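Side-chain contact in aerobactin synthase IucA (PDB 5JM8), which probably catalyses an ATP-dependent ligation step in the assembly of the siderophore aerobactin, as an NIS synthetase that binds ATP and magnesium: residues Ala493-Leu498 with Asp504-Leu509. Residues are numbered along the deposited sequence; the frame is centred on the assembly and turned at random.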
ATOM      1  N   ALA A 493       4.866 -35.254   0.985  1.00 17.84           N
ATOM      2  CA  ALA A 493       3.936 -34.525   0.130  1.00 16.14           C
ATOM      3  C   ALA A 493       4.705 -33.504  -0.694  1.00 16.74           C
ATOM      4  O   ALA A 493       4.347 -33.207  -1.833  1.00 17.48           O
ATOM      5  CB  ALA A 493       2.863 -33.845   0.952  1.00 15.95           C
ATOM      6  N   VAL A 494       5.772 -32.973  -0.105  1.00 16.43           N
ATOM      7  CA  VAL A 494       6.649 -32.042  -0.801  1.00 16.48           C
ATOM      8  C   VAL A 494       7.399 -32.767  -1.916  1.00 19.89           C
ATOM      9  O   VAL A 494       7.396 -32.326  -3.064  1.00 23.82           O
ATOM     10  CB  VAL A 494       7.654 -31.379   0.174  1.00 15.57           C
ATOM     11  CG1 VAL A 494       8.693 -30.561  -0.577  1.00 13.92           C
ATOM     12  CG2 VAL A 494       6.917 -30.513   1.180  1.00 13.99           C
ATOM     13  N   THR A 495       8.035 -33.883  -1.575  1.00 18.79           N
ATOM     14  CA  THR A 495       8.817 -34.642  -2.546  1.00 18.81           C
ATOM     15  C   THR A 495       7.919 -35.232  -3.633  1.00 20.34           C
ATOM     16  O   THR A 495       8.312 -35.314  -4.797  1.00 20.45           O
ATOM     17  CB  THR A 495       9.612 -35.778  -1.868  1.00 19.93           C
ATOM     18  OG1 THR A 495       8.710 -36.701  -1.248  1.00 21.75           O
ATOM     19  CG2 THR A 495      10.554 -35.218  -0.813  1.00 20.24           C
ATOM     20  N   ALA A 496       6.709 -35.631  -3.249  1.00 24.45           N
ATOM     21  CA  ALA A 496       5.753 -36.220  -4.184  1.00 20.27           C
ATOM     22  C   ALA A 496       5.240 -35.197  -5.190  1.00 17.39           C
ATOM     23  O   ALA A 496       5.114 -35.496  -6.375  1.00 15.69           O
ATOM     24  CB  ALA A 496       4.588 -36.832  -3.428  1.00 21.34           C
ATOM     25  N   ALA A 497       4.934 -33.998  -4.707  1.00 14.94           N
ATOM     26  CA  ALA A 497       4.484 -32.915  -5.572  1.00 15.59           C
ATOM     27  C   ALA A 497       5.531 -32.605  -6.634  1.00 14.49           C
ATOM     28  O   ALA A 497       5.210 -32.427  -7.805  1.00 19.01           O
ATOM     29  CB  ALA A 497       4.182 -31.678  -4.752  1.00 14.01           C
ATOM     30  N   LEU A 498       6.787 -32.547  -6.210  1.00 16.01           N
ATOM     31  CA  LEU A 498       7.889 -32.243  -7.110  1.00 15.79           C
ATOM     32  C   LEU A 498       8.174 -33.417  -8.037  1.00 16.30           C
ATOM     33  O   LEU A 498       8.561 -33.229  -9.191  1.00 16.41           O
ATOM     34  CB  LEU A 498       9.136 -31.881  -6.305  1.00 15.25           C
ATOM     35  CG  LEU A 498       8.964 -30.640  -5.426  1.00 14.17           C
ATOM     36  CD1 LEU A 498      10.042 -30.577  -4.363  1.00 14.18           C
ATOM     37  CD2 LEU A 498       8.965 -29.378  -6.277  1.00 13.78           C
ATOM     38  N   ASP A 504      12.228 -33.968 -10.330  1.00 16.85           N
ATOM     39  CA  ASP A 504      13.186 -34.997  -9.934  1.00 16.41           C
ATOM     40  C   ASP A 504      12.404 -36.132  -9.286  1.00 16.74           C
ATOM     41  O   ASP A 504      11.317 -35.910  -8.763  1.00 16.45           O
ATOM     42  CB  ASP A 504      14.242 -34.442  -8.970  1.00 19.36           C
ATOM     43  CG  ASP A 504      15.440 -35.369  -8.812  1.00 25.28           C
ATOM     44  OD1 ASP A 504      15.545 -36.361  -9.565  1.00 27.96           O
ATOM     45  OD2 ASP A 504      16.288 -35.094  -7.938  1.00 27.75           O
ATOM     46  N   SER A 505      12.943 -37.346  -9.324  1.00 17.40           N
ATOM     47  CA  SER A 505      12.249 -38.504  -8.762  1.00 17.82           C
ATOM     48  C   SER A 505      12.051 -38.340  -7.254  1.00 17.55           C
ATOM     49  O   SER A 505      12.841 -37.669  -6.596  1.00 17.57           O
ATOM     50  CB  SER A 505      13.027 -39.788  -9.060  1.00 18.63           C
ATOM     51  OG  SER A 505      14.354 -39.702  -8.575  1.00 18.71           O
ATOM     52  N   GLU A 506      10.989 -38.934  -6.713  1.00 18.12           N
ATOM     53  CA  GLU A 506      10.781 -38.929  -5.268  1.00 17.59           C
ATOM     54  C   GLU A 506      11.955 -39.614  -4.588  1.00 19.70           C
ATOM     55  O   GLU A 506      12.422 -39.172  -3.539  1.00 21.09           O
ATOM     56  CB  GLU A 506       9.477 -39.631  -4.885  1.00 17.83           C
ATOM     57  CG  GLU A 506       8.232 -38.997  -5.477  1.00 17.43           C
ATOM     58  CD  GLU A 506       6.944 -39.533  -4.873  1.00 17.62           C
ATOM     59  OE1 GLU A 506       6.923 -39.811  -3.655  1.00 17.75           O
ATOM     60  OE2 GLU A 506       5.954 -39.678  -5.620  1.00 17.69           O
ATOM     61  N   ALA A 507      12.428 -40.692  -5.209  1.00 18.72           N
ATOM     62  CA  ALA A 507      13.541 -41.476  -4.682  1.00 20.55           C
ATOM     63  C   ALA A 507      14.772 -40.605  -4.462  1.00 18.99           C
ATOM     64  O   ALA A 507      15.411 -40.674  -3.412  1.00 19.36           O
ATOM     65  CB  ALA A 507      13.870 -42.627  -5.625  1.00 20.05           C
ATOM     66  N   ASN A 508      15.096 -39.782  -5.453  1.00 18.61           N
ATOM     67  CA  ASN A 508      16.243 -38.892  -5.353  1.00 19.20           C
ATOM     68  C   ASN A 508      16.025 -37.807  -4.308  1.00 21.50           C
ATOM     69  O   ASN A 508      16.927 -37.488  -3.537  1.00 27.19           O
ATOM     70  CB  ASN A 508      16.544 -38.251  -6.708  1.00 19.88           C
ATOM     71  CG  ASN A 508      17.145 -39.227  -7.700  1.00 24.73           C
ATOM     72  OD1 ASN A 508      17.626 -40.300  -7.328  1.00 27.65           O
ATOM     73  ND2 ASN A 508      17.131 -38.853  -8.974  1.00 24.60           N
ATOM     74  N   LEU A 509      14.826 -37.238  -4.282  1.00 22.42           N
ATOM     75  CA  LEU A 509      14.530 -36.154  -3.357  1.00 18.86           C
ATOM     76  C   LEU A 509      14.496 -36.663  -1.921  1.00 21.11           C
ATOM     77  O   LEU A 509      14.906 -35.962  -1.000  1.00 22.98           O
ATOM     78  CB  LEU A 509      13.203 -35.486  -3.722  1.00 16.49           C
ATOM     79  CG  LEU A 509      13.183 -34.807  -5.096  1.00 19.45           C
ATOM     80  CD1 LEU A 509      11.769 -34.372  -5.475  1.00 24.41           C
ATOM     81  CD2 LEU A 509      14.143 -33.625  -5.137  1.00 17.40           C
TER
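Leu509 and Thr495 pass side by side, pointing opposite ways, where a short connection joins helix 475-500 to helix 506-521, which runs back roughly antiparallel; the junction illustrates how an apolar seam and a buried carboxylate can share one small interface. The methyl branch of Thr495 does the touching, CG2 lying 3.9 Å from Leu509 CB, while its hydroxyl OG1 bonds to the carbonyl of Phe492 one turn back. Farther along Leu509, CD1 reaches the face of helix 475-500, 3.7 Å from Leu498 CB and 3.6 Å from Thr495 O. Glu506 lies alongside: with CG opposite its own carbonyl carbon (chi1 -60°) and an extended chain beyond, it lays its carboxylate over Ala496, CD 3.6 Å from Ala496 CA. The small methyl CB of Ala496 meets both oxygens, 3.8 Å from OE1 and from OE2 of Glu506. Behind this layer Ser505 N-caps the second helix, its OG accepting from Asn508 N; Asn508 ND2 gives Asp504 OD1 a nearly straight bond (167°), and Asp504 OD2 is hydrogen-bonded to His399. Glu506 is hydrogen-bonded to Thr60 OG1 through OE1 and to Tyr56 OH and Ser58 OG through OE2. Three hydroxyls thus satisfy the buried carboxylate and would probably stabilise it as an anion, while the helix-helix contact itself holds by packing alone.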